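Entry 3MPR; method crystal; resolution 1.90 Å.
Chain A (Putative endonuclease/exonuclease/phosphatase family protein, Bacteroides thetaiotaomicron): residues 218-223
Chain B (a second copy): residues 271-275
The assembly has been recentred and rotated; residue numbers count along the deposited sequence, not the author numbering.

Chain A 218-223: DPNSFT
Chain B, residues 271-275: AYEAR

Residues 218-223 of chain A meet an extended segment of the second copy, burying 292 Å² in total; the touching parts run 134° apart, with the CA atoms of N220(A) and E273(B) 4.5 Å from each other. The chain A side is a type I turn from D218(A) to S221(A), closed by S221(A) N to D218(A) O (3.2 Å). D218(A), chi1 t, braces it by accepting N220(A) N at OD1 (2.8 Å), and P219(A) at phi -74° fits the turn. From S221(A) the backbone is extended.

Along chain B, A271(B) points away and makes no contact. Y272(B) (phi/psi -126/164, chi1 m, chi2 85°) points toward chain A and offers a ring face to F222(A). The F222(A) backbone, with CA-to-CB pointing toward chain B, sets CB over that face, 3.6 Å from the Y272(B) ring centroid and 18° off its normal; chi1 t and chi2 79° then orient the phenylalanine ring. The two rings are oblique, centroids 5.0 Å apart and planes at 47°; the contact is apolar, with F222(A) CB 3.5 Å from Y272(B) CG. The CA-to-CB bond of E273(B) points away overall, although CB still touches chain A; with chi1 p, chi2 t and chi3 -66°, OE2 forms a long, purely electrostatic salt bridge with R275(B) NH2 (3.9 Å). A274(B), at -70/143, is buried; its small CB packs 3.5 Å from P219(A) O, and the m rotamer of N220(A) brings its side-chain amide alongside the A274(B) backbone. R275(B), chi1 m, points away from chain A.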

ATOM      1  N   ASP A 218      -9.251  16.885   1.033  1.00 11.36           N
ATOM      2  CA  ASP A 218     -10.592  16.432   0.679  1.00 13.78           C
ATOM      3  C   ASP A 218     -10.576  14.942   0.335  1.00 13.18           C
ATOM      4  O   ASP A 218     -10.048  14.540  -0.699  1.00 14.74           O
ATOM      5  CB  ASP A 218     -11.108  17.240  -0.508  1.00 13.73           C
ATOM      6  CG  ASP A 218     -12.459  16.764  -0.998  1.00 18.69           C
ATOM      7  OD1 ASP A 218     -13.030  15.835  -0.390  1.00 13.17           O
ATOM      8  OD2 ASP A 218     -12.952  17.338  -1.990  1.00 25.16           O
ATOM      9  N   PRO A 219     -11.173  14.110   1.197  1.00 12.57           N
ATOM     10  CA  PRO A 219     -11.071  12.669   0.946  1.00 13.77           C
ATOM     11  C   PRO A 219     -11.956  12.203  -0.209  1.00 12.79           C
ATOM     12  O   PRO A 219     -11.923  11.027  -0.547  1.00 14.01           O
ATOM     13  CB  PRO A 219     -11.513  12.056   2.287  1.00 15.35           C
ATOM     14  CG  PRO A 219     -12.426  13.077   2.866  1.00 18.37           C
ATOM     15  CD  PRO A 219     -11.843  14.406   2.475  1.00 15.61           C
ATOM     16  N   ASN A 220     -12.698  13.116  -0.834  1.00 10.86           N
ATOM     17  CA  ASN A 220     -13.521  12.769  -1.995  1.00 12.13           C
ATOM     18  C   ASN A 220     -13.003  13.313  -3.336  1.00 11.23           C
ATOM     19  O   ASN A 220     -13.639  13.107  -4.365  1.00 13.68           O
ATOM     20  CB  ASN A 220     -14.967  13.256  -1.798  1.00  9.87           C
ATOM     21  CG  ASN A 220     -15.650  12.581  -0.642  1.00 18.34           C
ATOM     22  OD1 ASN A 220     -15.891  13.198   0.402  1.00 24.51           O
ATOM     23  ND2 ASN A 220     -15.967  11.306  -0.813  1.00  9.46           N
ATOM     24  N   SER A 221     -11.864  14.006  -3.322  1.00 11.15           N
ATOM     25  CA  SER A 221     -11.383  14.688  -4.515  1.00 10.43           C
ATOM     26  C   SER A 221     -10.890  13.718  -5.573  1.00 12.48           C
ATOM     27  O   SER A 221     -10.453  12.607  -5.271  1.00 11.53           O
ATOM     28  CB  SER A 221     -10.252  15.666  -4.167  1.00 13.03           C
ATOM     29  OG  SER A 221      -9.056  14.950  -3.878  1.00 13.05           O
ATOM     30  N   PHE A 222     -10.946  14.155  -6.825  1.00  9.59           N
ATOM     31  CA  PHE A 222     -10.303  13.424  -7.896  1.00  9.76           C
ATOM     32  C   PHE A 222      -9.696  14.382  -8.908  1.00 11.51           C
ATOM     33  O   PHE A 222     -10.283  15.418  -9.221  1.00 11.19           O
ATOM     34  CB  PHE A 222     -11.275  12.484  -8.617  1.00  9.12           C
ATOM     35  CG  PHE A 222     -10.623  11.737  -9.749  1.00 10.91           C
ATOM     36  CD1 PHE A 222      -9.830  10.629  -9.487  1.00  9.89           C
ATOM     37  CD2 PHE A 222     -10.747  12.177 -11.060  1.00 13.03           C
ATOM     38  CE1 PHE A 222      -9.182   9.958 -10.523  1.00 10.46           C
ATOM     39  CE2 PHE A 222     -10.113  11.506 -12.098  1.00 16.93           C
ATOM     40  CZ  PHE A 222      -9.337  10.393 -11.828  1.00 14.46           C
ATOM     41  N   THR A 223      -8.528  14.018  -9.421  1.00 12.10           N
ATOM     42  CA  THR A 223      -7.913  14.740 -10.537  1.00 12.23           C
ATOM     43  C   THR A 223      -6.958  13.826 -11.276  1.00  9.51           C
ATOM     44  O   THR A 223      -6.438  12.858 -10.699  1.00 10.84           O
ATOM     45  CB  THR A 223      -7.143  15.984 -10.061  1.00 17.34           C
ATOM     46  OG1 THR A 223      -6.637  16.692 -11.200  1.00 19.88           O
ATOM     47  CG2 THR A 223      -5.974  15.577  -9.169  1.00 14.39           C
TER
ATOM     48  N   ALA B 271     -17.924  16.601 -10.184  1.00 27.34           N
ATOM     49  CA  ALA B 271     -17.781  16.422  -8.742  1.00 26.31           C
ATOM     50  C   ALA B 271     -17.639  14.936  -8.445  1.00 22.04           C
ATOM     51  O   ALA B 271     -18.274  14.116  -9.100  1.00 21.39           O
ATOM     52  CB  ALA B 271     -18.986  16.994  -8.015  1.00 27.93           C
ATOM     53  N   TYR B 272     -16.821  14.586  -7.456  1.00 16.07           N
ATOM     54  CA  TYR B 272     -16.504  13.180  -7.231  1.00 16.28           C
ATOM     55  C   TYR B 272     -16.780  12.753  -5.808  1.00 13.75           C
ATOM     56  O   TYR B 272     -16.934  13.591  -4.918  1.00 17.47           O
ATOM     57  CB  TYR B 272     -15.030  12.911  -7.564  1.00 14.45           C
ATOM     58  CG  TYR B 272     -14.690  13.145  -9.011  1.00 13.42           C
ATOM     59  CD1 TYR B 272     -14.356  14.409  -9.472  1.00 16.03           C
ATOM     60  CD2 TYR B 272     -14.685  12.095  -9.917  1.00 14.44           C
ATOM     61  CE1 TYR B 272     -14.040  14.614 -10.811  1.00 15.18           C
ATOM     62  CE2 TYR B 272     -14.377  12.291 -11.240  1.00 22.62           C
ATOM     63  CZ  TYR B 272     -14.057  13.548 -11.679  1.00 23.38           C
ATOM     64  OH  TYR B 272     -13.747  13.722 -13.003  1.00 28.91           O
ATOM     65  N   GLU B 273     -16.831  11.441  -5.598  1.00 13.12           N
ATOM     66  CA  GLU B 273     -16.893  10.896  -4.249  1.00 15.20           C
ATOM     67  C   GLU B 273     -16.021   9.656  -4.113  1.00 12.48           C
ATOM     68  O   GLU B 273     -15.766   8.941  -5.088  1.00 11.92           O
ATOM     69  CB  GLU B 273     -18.334  10.565  -3.860  1.00 17.16           C
ATOM     70  CG  GLU B 273     -19.015   9.591  -4.781  1.00 19.06           C
ATOM     71  CD  GLU B 273     -20.484   9.421  -4.435  1.00 26.43           C
ATOM     72  OE1 GLU B 273     -20.792   8.893  -3.342  1.00 28.70           O
ATOM     73  OE2 GLU B 273     -21.328   9.827  -5.252  1.00 25.83           O
ATOM     74  N   ALA B 274     -15.568   9.418  -2.892  1.00 10.32           N
ATOM     75  CA  ALA B 274     -14.782   8.237  -2.572  1.00 13.50           C
ATOM     76  C   ALA B 274     -15.655   6.995  -2.636  1.00 14.43           C
ATOM     77  O   ALA B 274     -16.829   7.020  -2.258  1.00 12.10           O
ATOM     78  CB  ALA B 274     -14.166   8.373  -1.186  1.00 12.97           C
ATOM     79  N   ARG B 275     -15.070   5.910  -3.123  1.00  9.61           N
ATOM     80  CA  ARG B 275     -15.741   4.619  -3.171  1.00 10.40           C
ATOM     81  C   ARG B 275     -14.800   3.563  -2.610  1.00 11.87           C
ATOM     82  O   ARG B 275     -13.602   3.612  -2.856  1.00 11.69           O
ATOM     83  CB  ARG B 275     -16.083   4.261  -4.617  1.00 11.27           C
ATOM     84  CG  ARG B 275     -17.126   5.165  -5.261  1.00 16.07           C
ATOM     85  CD  ARG B 275     -18.534   4.803  -4.762  1.00 16.28           C
ATOM     86  NE  ARG B 275     -19.572   5.548  -5.476  1.00 17.59           N
ATOM     87  CZ  ARG B 275     -20.879   5.346  -5.324  1.00 21.79           C
ATOM     88  NH1 ARG B 275     -21.319   4.419  -4.477  1.00 11.73           N
ATOM     89  NH2 ARG B 275     -21.746   6.069  -6.024  1.00 17.30           N
TER